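PDB 3B2M: pilin from Streptococcus pyogenes serotype M1, which forms the shaft of the bacterial pilus as its major subunit, stacking head to tail through intermolecular isopeptide bonds for host-cell adhesion, aggregation and biofilm formation. Local coordinates for residues T40-P45 with K101-K106; P64-T69 with K81-D86. The protein carries 1 engineered substitution. One frame throughout, in Å; residues are numbered along the deposited sequence. Where two conformers were deposited one is given.

Interaction 1 of 2, residues T40-P45 with K101-K106; sequences TFKIEP and KVTEEK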
ATOM      1  N   THR A  40      10.110  -7.419   3.171  1.00 58.78           N
ATOM      2  CA  THR A  40      11.235  -8.284   3.408  1.00 59.07           C
ATOM      3  C   THR A  40      10.940  -9.689   2.941  1.00 58.42           C
ATOM      4  O   THR A  40       9.827 -10.193   3.112  1.00 57.82           O
ATOM      5  CB  THR A  40      11.635  -8.273   4.907  1.00 58.59           C
ATOM      6  OG1 THR A  40      11.760  -6.918   5.325  1.00 61.48           O
ATOM      7  CG2 THR A  40      12.965  -8.948   5.124  1.00 60.32           C
ATOM      8  N   PHE A  41      11.961 -10.314   2.364  1.00 58.33           N
ATOM      9  CA  PHE A  41      11.863 -11.674   1.869  1.00 58.34           C
ATOM     10  C   PHE A  41      12.915 -12.536   2.535  1.00 58.37           C
ATOM     11  O   PHE A  41      14.048 -12.105   2.740  1.00 57.88           O
ATOM     12  CB  PHE A  41      11.986 -11.686   0.345  1.00 58.73           C
ATOM     13  CG  PHE A  41      11.127 -10.639  -0.329  1.00 58.54           C
ATOM     14  CD1 PHE A  41       9.733 -10.733  -0.292  1.00 58.68           C
ATOM     15  CD2 PHE A  41      11.705  -9.532  -0.951  1.00 59.09           C
ATOM     16  CE1 PHE A  41       8.929  -9.780  -0.900  1.00 58.22           C
ATOM     17  CE2 PHE A  41      10.903  -8.559  -1.562  1.00 58.72           C
ATOM     18  CZ  PHE A  41       9.509  -8.680  -1.519  1.00 58.98           C
ATOM     19  N   LYS A  42      12.515 -13.744   2.910  1.00 58.25           N
ATOM     20  CA  LYS A  42      13.409 -14.689   3.559  1.00 58.39           C
ATOM     21  C   LYS A  42      13.491 -15.965   2.742  1.00 58.08           C
ATOM     22  O   LYS A  42      12.491 -16.392   2.114  1.00 57.78           O
ATOM     23  CB  LYS A  42      12.927 -15.009   4.978  1.00 58.14           C
ATOM     24  CG  LYS A  42      13.780 -16.081   5.694  1.00 60.57           C
ATOM     25  CD  LYS A  42      13.227 -16.484   7.066  1.00 59.89           C
ATOM     26  CE  LYS A  42      11.875 -17.183   6.968  1.00 64.42           C
ATOM     27  NZ  LYS A  42      11.194 -17.188   8.297  1.00 65.62           N
ATOM     28  N   ILE A  43      14.691 -16.549   2.746  1.00 57.54           N
ATOM     29  CA  ILE A  43      14.953 -17.848   2.140  1.00 57.08           C
ATOM     30  C   ILE A  43      15.487 -18.819   3.195  1.00 57.73           C
ATOM     31  O   ILE A  43      16.372 -18.483   3.990  1.00 56.94           O
ATOM     32  CB  ILE A  43      15.883 -17.761   0.878  1.00 57.16           C
ATOM     33  CG1 ILE A  43      15.893 -19.097   0.117  1.00 56.37           C
ATOM     34  CG2 ILE A  43      17.303 -17.320   1.240  1.00 55.91           C
ATOM     35  CD1 ILE A  43      16.276 -18.982  -1.362  1.00 56.62           C
ATOM     36  N   GLU A  44      14.927 -20.021   3.192  1.00 58.61           N
ATOM     37  CA  GLU A  44      15.232 -21.028   4.196  1.00 59.85           C
ATOM     38  C   GLU A  44      15.394 -22.385   3.545  1.00 59.87           C
ATOM     39  O   GLU A  44      14.693 -22.684   2.580  1.00 60.22           O
ATOM     40  CB  GLU A  44      14.077 -21.129   5.190  1.00 60.30           C
ATOM     41  CG  GLU A  44      14.283 -20.379   6.472  1.00 63.02           C
ATOM     42  CD  GLU A  44      13.223 -20.751   7.498  1.00 66.63           C
ATOM     43  OE1 GLU A  44      12.095 -21.134   7.085  1.00 66.39           O
ATOM     44  OE2 GLU A  44      13.537 -20.683   8.710  1.00 67.72           O
ATOM     45  N   PRO A  45      16.318 -23.209   4.066  1.00 60.52           N
ATOM     46  CA  PRO A  45      16.356 -24.587   3.619  1.00 61.18           C
ATOM     47  C   PRO A  45      14.986 -25.221   3.840  1.00 62.13           C
ATOM     48  O   PRO A  45      14.400 -25.073   4.915  1.00 62.39           O
ATOM     49  CB  PRO A  45      17.385 -25.222   4.546  1.00 60.84           C
ATOM     50  CG  PRO A  45      18.243 -24.112   4.984  1.00 60.54           C
ATOM     51  CD  PRO A  45      17.358 -22.925   5.071  1.00 59.97           C
ATOM     52  N   LYS A 101      12.676 -22.706   0.754  1.00 55.34           N
ATOM     53  CA  LYS A 101      11.404 -22.017   0.722  0.50 55.78           C
ATOM     54  C   LYS A 101      11.612 -20.512   0.814  1.00 56.05           C
ATOM     55  O   LYS A 101      12.382 -20.032   1.663  1.00 56.54           O
ATOM     56  CB  LYS A 101      10.474 -22.516   1.825  0.50 56.07           C
ATOM     57  CG  LYS A 101       9.696 -23.778   1.443  0.50 57.25           C
ATOM     58  CD  LYS A 101       8.419 -23.918   2.263  0.50 58.74           C
ATOM     59  CE  LYS A 101       7.406 -24.836   1.587  0.50 59.45           C
ATOM     60  NZ  LYS A 101       6.694 -24.142   0.474  0.50 59.53           N
ATOM     61  N   VAL A 102      10.933 -19.774  -0.079  1.00 55.95           N
ATOM     62  CA  VAL A 102      10.968 -18.313  -0.104  1.00 55.69           C
ATOM     63  C   VAL A 102       9.603 -17.737   0.295  1.00 56.17           C
ATOM     64  O   VAL A 102       8.584 -18.058  -0.310  1.00 55.35           O
ATOM     65  CB  VAL A 102      11.362 -17.729  -1.488  1.00 55.13           C
ATOM     66  CG1 VAL A 102      11.256 -16.208  -1.454  1.00 54.90           C
ATOM     67  CG2 VAL A 102      12.772 -18.110  -1.868  1.00 56.15           C
ATOM     68  N   THR A 103       9.603 -16.892   1.320  1.00 56.90           N
ATOM     69  CA  THR A 103       8.387 -16.268   1.826  1.00 58.01           C
ATOM     70  C   THR A 103       8.602 -14.736   1.935  1.00 58.58           C
ATOM     71  O   THR A 103       9.733 -14.262   1.846  1.00 58.13           O
ATOM     72  CB  THR A 103       8.022 -16.877   3.200  1.00 57.95           C
ATOM     73  OG1 THR A 103       9.172 -16.824   4.057  1.00 58.09           O
ATOM     74  CG2 THR A 103       7.617 -18.345   3.068  1.00 57.11           C
ATOM     75  N   GLU A 104       7.520 -13.980   2.114  1.00 60.01           N
ATOM     76  CA  GLU A 104       7.602 -12.565   2.472  1.00 61.23           C
ATOM     77  C   GLU A 104       7.357 -12.426   3.968  1.00 63.02           C
ATOM     78  O   GLU A 104       6.421 -13.004   4.491  1.00 63.07           O
ATOM     79  CB  GLU A 104       6.578 -11.747   1.684  1.00 61.12           C
ATOM     80  CG  GLU A 104       6.500 -10.273   2.085  1.00 60.15           C
ATOM     81  CD  GLU A 104       5.455  -9.505   1.323  1.00 60.51           C
ATOM     82  OE1 GLU A 104       4.360  -9.335   1.867  1.00 58.50           O
ATOM     83  OE2 GLU A 104       5.717  -9.059   0.183  1.00 62.55           O
ATOM     84  N   GLU A 105       8.201 -11.676   4.662  1.00 65.64           N
ATOM     85  CA  GLU A 105       8.040 -11.491   6.098  1.00 68.85           C
ATOM     86  C   GLU A 105       7.221 -10.256   6.351  1.00 70.65           C
ATOM     87  O   GLU A 105       7.587  -9.172   5.888  1.00 71.25           O
ATOM     88  CB  GLU A 105       9.393 -11.345   6.798  1.00 69.05           C
ATOM     89  CG  GLU A 105      10.187 -12.633   6.921  1.00 71.71           C
ATOM     90  CD  GLU A 105      10.163 -13.251   8.322  1.00 75.62           C
ATOM     91  OE1 GLU A 105      10.066 -12.507   9.336  1.00 76.80           O
ATOM     92  OE2 GLU A 105      10.274 -14.497   8.407  1.00 77.98           O
ATOM     93  N   LYS A 106       6.104 -10.421   7.063  1.00 72.73           N
ATOM     94  CA  LYS A 106       5.291  -9.278   7.514  1.00 74.79           C
ATOM     95  C   LYS A 106       5.618  -8.930   8.968  1.00 75.35           C
ATOM     96  O   LYS A 106       4.922  -9.326   9.911  1.00 75.65           O
ATOM     97  CB  LYS A 106       3.779  -9.474   7.276  1.00 74.60           C
ATOM     98  CG  LYS A 106       3.187 -10.850   7.587  1.00 75.61           C
ATOM     99  CD  LYS A 106       1.660 -10.733   7.694  1.00 76.25           C
ATOM    100  CE  LYS A 106       0.939 -12.004   7.228  1.00 78.53           C
ATOM    101  NZ  LYS A 106      -0.423 -11.691   6.650  1.00 78.42           N
TER
HETATM  102  O   HOH W   1      11.098 -18.701   3.757  1.00 35.39           O

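Interaction 2 of 2, residues P64-T69 with K81-D86; sequences PMTKVT and KTAEFD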
ATOM      1  N   PRO A  64      20.179 -14.565   4.400  1.00 60.07           N
ATOM      2  CA  PRO A  64      18.930 -15.220   4.043  1.00 60.10           C
ATOM      3  C   PRO A  64      17.718 -14.286   3.957  1.00 60.44           C
ATOM      4  O   PRO A  64      16.599 -14.755   3.786  1.00 59.03           O
ATOM      5  CB  PRO A  64      18.726 -16.181   5.208  1.00 60.01           C
ATOM      6  CG  PRO A  64      19.230 -15.443   6.325  1.00 60.16           C
ATOM      7  CD  PRO A  64      20.443 -14.712   5.839  1.00 59.80           C
ATOM      8  N   MET A  65      17.944 -12.988   4.106  1.00 61.25           N
ATOM      9  CA  MET A  65      16.897 -12.018   3.902  1.00 63.28           C
ATOM     10  C   MET A  65      17.372 -10.927   2.971  1.00 62.47           C
ATOM     11  O   MET A  65      18.546 -10.548   2.969  1.00 62.50           O
ATOM     12  CB  MET A  65      16.388 -11.427   5.217  1.00 63.43           C
ATOM     13  CG  MET A  65      15.696 -12.448   6.108  1.00 64.83           C
ATOM     14  SD  MET A  65      14.358 -11.783   7.110  1.00 68.93           S
ATOM     15  CE  MET A  65      14.557 -12.793   8.591  1.00 67.86           C
ATOM     16  N   THR A  66      16.440 -10.449   2.165  1.00 62.15           N
ATOM     17  CA  THR A  66      16.651  -9.292   1.326  1.00 62.34           C
ATOM     18  C   THR A  66      15.340  -8.482   1.327  1.00 62.44           C
ATOM     19  O   THR A  66      14.338  -8.915   1.921  1.00 62.22           O
ATOM     20  CB  THR A  66      17.130  -9.699  -0.094  1.00 62.33           C
ATOM     21  OG1 THR A  66      17.546  -8.529  -0.815  1.00 64.83           O
ATOM     22  CG2 THR A  66      16.047 -10.443  -0.869  1.00 60.83           C
ATOM     23  N   LYS A  67      15.343  -7.306   0.706  1.00 61.63           N
ATOM     24  CA  LYS A  67      14.166  -6.464   0.778  1.00 61.74           C
ATOM     25  C   LYS A  67      14.065  -5.475  -0.362  1.00 61.01           C
ATOM     26  O   LYS A  67      15.045  -5.190  -1.030  1.00 61.36           O
ATOM     27  CB  LYS A  67      14.119  -5.726   2.115  1.00 61.64           C
ATOM     28  CG  LYS A  67      15.055  -4.557   2.212  1.00 62.40           C
ATOM     29  CD  LYS A  67      15.102  -4.048   3.626  1.00 64.33           C
ATOM     30  CE  LYS A  67      15.793  -2.705   3.704  1.00 65.59           C
ATOM     31  NZ  LYS A  67      16.328  -2.514   5.084  1.00 66.37           N
ATOM     32  N   VAL A  68      12.859  -4.964  -0.569  1.00 60.25           N
ATOM     33  CA  VAL A  68      12.636  -3.804  -1.414  1.00 59.67           C
ATOM     34  C   VAL A  68      12.073  -2.678  -0.570  1.00 59.25           C
ATOM     35  O   VAL A  68      11.435  -2.927   0.454  1.00 59.04           O
ATOM     36  CB  VAL A  68      11.696  -4.102  -2.617  1.00 59.92           C
ATOM     37  CG1 VAL A  68      12.355  -5.116  -3.552  1.00 60.25           C
ATOM     38  CG2 VAL A  68      10.336  -4.597  -2.154  1.00 59.90           C
ATOM     39  N   THR A  69      12.327  -1.444  -1.010  1.00 58.69           N
ATOM     40  CA  THR A  69      11.882  -0.238  -0.335  1.00 58.38           C
ATOM     41  C   THR A  69      10.988   0.607  -1.248  1.00 58.32           C
ATOM     42  O   THR A  69      11.284   0.777  -2.432  1.00 58.25           O
ATOM     43  CB  THR A  69      13.102   0.597   0.101  1.00 59.08           C
ATOM     44  OG1 THR A  69      13.996  -0.239   0.831  1.00 57.99           O
ATOM     45  CG2 THR A  69      12.692   1.792   0.973  1.00 58.96           C
ATOM     46  N   LYS A  81       9.136  -3.480  -7.789  1.00 64.76           N
ATOM     47  CA  LYS A  81      10.528  -3.394  -7.374  1.00 63.64           C
ATOM     48  C   LYS A  81      11.133  -4.783  -7.311  1.00 62.76           C
ATOM     49  O   LYS A  81      10.416  -5.748  -7.056  1.00 62.19           O
ATOM     50  CB  LYS A  81      10.623  -2.720  -6.004  1.00 64.00           C
ATOM     51  CG  LYS A  81      10.792  -1.211  -6.104  1.00 64.22           C
ATOM     52  CD  LYS A  81       9.882  -0.505  -5.154  1.00 64.14           C
ATOM     53  CE  LYS A  81       9.695   0.949  -5.556  1.00 65.06           C
ATOM     54  NZ  LYS A  81      10.932   1.761  -5.433  1.00 64.47           N
ATOM     55  N   THR A  82      12.442  -4.892  -7.540  1.00 61.46           N
ATOM     56  CA  THR A  82      13.102  -6.193  -7.416  1.00 61.08           C
ATOM     57  C   THR A  82      14.185  -6.236  -6.344  1.00 60.57           C
ATOM     58  O   THR A  82      14.861  -5.238  -6.061  1.00 59.80           O
ATOM     59  CB  THR A  82      13.696  -6.725  -8.756  1.00 61.48           C
ATOM     60  OG1 THR A  82      14.689  -5.813  -9.251  1.00 62.21           O
ATOM     61  CG2 THR A  82      12.600  -6.939  -9.812  1.00 60.84           C
ATOM     62  N   ALA A  83      14.323  -7.410  -5.746  1.00 60.16           N
ATOM     63  CA  ALA A  83      15.491  -7.755  -4.954  1.00 60.46           C
ATOM     64  C   ALA A  83      16.041  -9.066  -5.513  1.00 60.65           C
ATOM     65  O   ALA A  83      15.471  -9.632  -6.437  1.00 60.51           O
ATOM     66  CB  ALA A  83      15.114  -7.899  -3.491  1.00 59.95           C
ATOM     67  N   GLU A  84      17.131  -9.555  -4.939  1.00 61.43           N
ATOM     68  CA  GLU A  84      17.808 -10.736  -5.442  1.00 62.34           C
ATOM     69  C   GLU A  84      18.403 -11.538  -4.283  1.00 62.60           C
ATOM     70  O   GLU A  84      18.862 -10.953  -3.314  1.00 62.19           O
ATOM     71  CB  GLU A  84      18.938 -10.246  -6.322  1.00 62.84           C
ATOM     72  CG  GLU A  84      19.342 -11.133  -7.437  1.00 65.81           C
ATOM     73  CD  GLU A  84      20.327 -10.413  -8.335  1.00 70.65           C
ATOM     74  OE1 GLU A  84      21.338  -9.902  -7.799  1.00 72.35           O
ATOM     75  OE2 GLU A  84      20.086 -10.342  -9.567  1.00 72.01           O
ATOM     76  N   PHE A  85      18.376 -12.868  -4.370  1.00 62.97           N
ATOM     77  CA  PHE A  85      19.182 -13.708  -3.484  1.00 63.29           C
ATOM     78  C   PHE A  85      20.423 -14.184  -4.238  1.00 63.98           C
ATOM     79  O   PHE A  85      20.321 -14.593  -5.395  1.00 64.18           O
ATOM     80  CB  PHE A  85      18.404 -14.945  -3.028  1.00 63.00           C
ATOM     81  CG  PHE A  85      17.302 -14.655  -2.049  1.00 63.90           C
ATOM     82  CD1 PHE A  85      17.594 -14.239  -0.754  1.00 61.35           C
ATOM     83  CD2 PHE A  85      15.961 -14.808  -2.428  1.00 63.74           C
ATOM     84  CE1 PHE A  85      16.579 -13.976   0.151  1.00 63.02           C
ATOM     85  CE2 PHE A  85      14.940 -14.543  -1.520  1.00 63.86           C
ATOM     86  CZ  PHE A  85      15.255 -14.133  -0.223  1.00 61.62           C
ATOM     87  N   ASP A  86      21.584 -14.152  -3.577  1.00 64.38           N
ATOM     88  CA  ASP A  86      22.834 -14.604  -4.196  1.00 64.73           C
ATOM     89  C   ASP A  86      23.277 -15.967  -3.657  1.00 64.20           C
ATOM     90  O   ASP A  86      23.472 -16.145  -2.455  1.00 63.98           O
ATOM     91  CB  ASP A  86      23.935 -13.549  -4.009  1.00 65.28           C
ATOM     92  CG  ASP A  86      25.189 -13.824  -4.860  1.00 67.81           C
ATOM     93  OD1 ASP A  86      25.215 -14.799  -5.654  1.00 70.72           O
ATOM     94  OD2 ASP A  86      26.164 -13.052  -4.734  1.00 69.74           O
TER

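Interaction 1 of 2, residues T40-P45 with K101-K106
Lys42 and Glu105 reach for each other diagonally across two antiparallel strands, over the face they share with Thr103. CB of Lys42 lies 4.1 Å from CG of Glu105; from there CG runs out anti to the main-chain N (chi1 176°). CD and CE then draw closer to the carboxylate, CE also passing 4.0 Å from OG1 of Thr103, and a bend at chi3 (65°) brings NZ to OE2 of Glu105 in a 2.8 Å salt bridge. Beneath this bridge Lys42 and Thr103 form a hydrogen-bonded pair, each backbone N donating to the other's O. Glu44 and Lys101 repeat the pattern, and a water donates to the O atoms of Lys42 and Lys101 while hydrogen-bonding OG1 of Thr103. The opposite face is buried. There CD1 of Ile43 packs on CG2 of Val102 at 3.6 Å, and OE2 of Glu104 sits at the edge of the Phe41 ring, 3.5 Å from CE1. The same OE2 accepts a hydrogen bond from NZ of Lys23, which is cross-linked to Asn155. The antiparallel ladder places Glu104, the residue that promotes this intramolecular isopeptide bond, on the buried face of an all-beta pilin domain.

Interaction 2 of 2, residues P64-T69 with K81-D86
Pro64 begins the contact with its carbonyl, whose O lies 3.7 Å from CE1 of Phe85, obliquely to the ring. CB of Met65 points away from 81-86, and its side chain touches Thr40 and Lys42 of the adjoining strand 37-45. Thr66 faces the segment 81-86: its OG1, anti to the backbone N (chi1 -170°), lies 3.7 Å from CB of Ala83, while CG2 is set over one face of the Phe85 ring. This is a CH-pi contact, with CG2 of Thr66 4.0 Å from the ring centroid of Phe85 and offset toward the rim. CB of Lys67 points away, but its backbone O meets CB of Ala83. Val68 turns inward again, its CB 3.8 Å from CB of Lys81 and its CG1 3.5 Å from the carbonyl carbon of Thr82, so that one branch lies against the neighbouring backbone. Thr69 closes the row: its O accepts a hydrogen bond from NZ of Lys81 at 3.2 Å, with the donor in the carbonyl plane. That ammonium also forms a salt bridge with Asp74, and Lys81 makes a cation-pi contact with Tyr70. No backbone hydrogen bond joins the two strands; 65-69 pairs with 37-45 and 81-86 with 18-27. Such side-chain closure between edge strands of two different sheets is characteristic of a beta-sandwich, here at the flank of the isopeptide-containing pilin domain.

Overall arrangement
Two ways of joining strands meet here. Interaction 1 lies within one sheet and is partly buried, whereas interaction 2 is a surface contact between strands of different sheets. Strand 37-45 links them: it pairs with 96-105 in interaction 1 and with 65-70 along its other edge, where the backbone N atoms of Phe41 and Ile43 probably hydrogen-bond to the O atoms of Thr66 and Pro64. Backbone bonding gives way to side-chain packing and, across the segments themselves, an ion pair gives way to a lysine donating to a carbonyl. Phe85 also touches Phe41, Ile43 and Val102, carrying the second contact into the core beside the first.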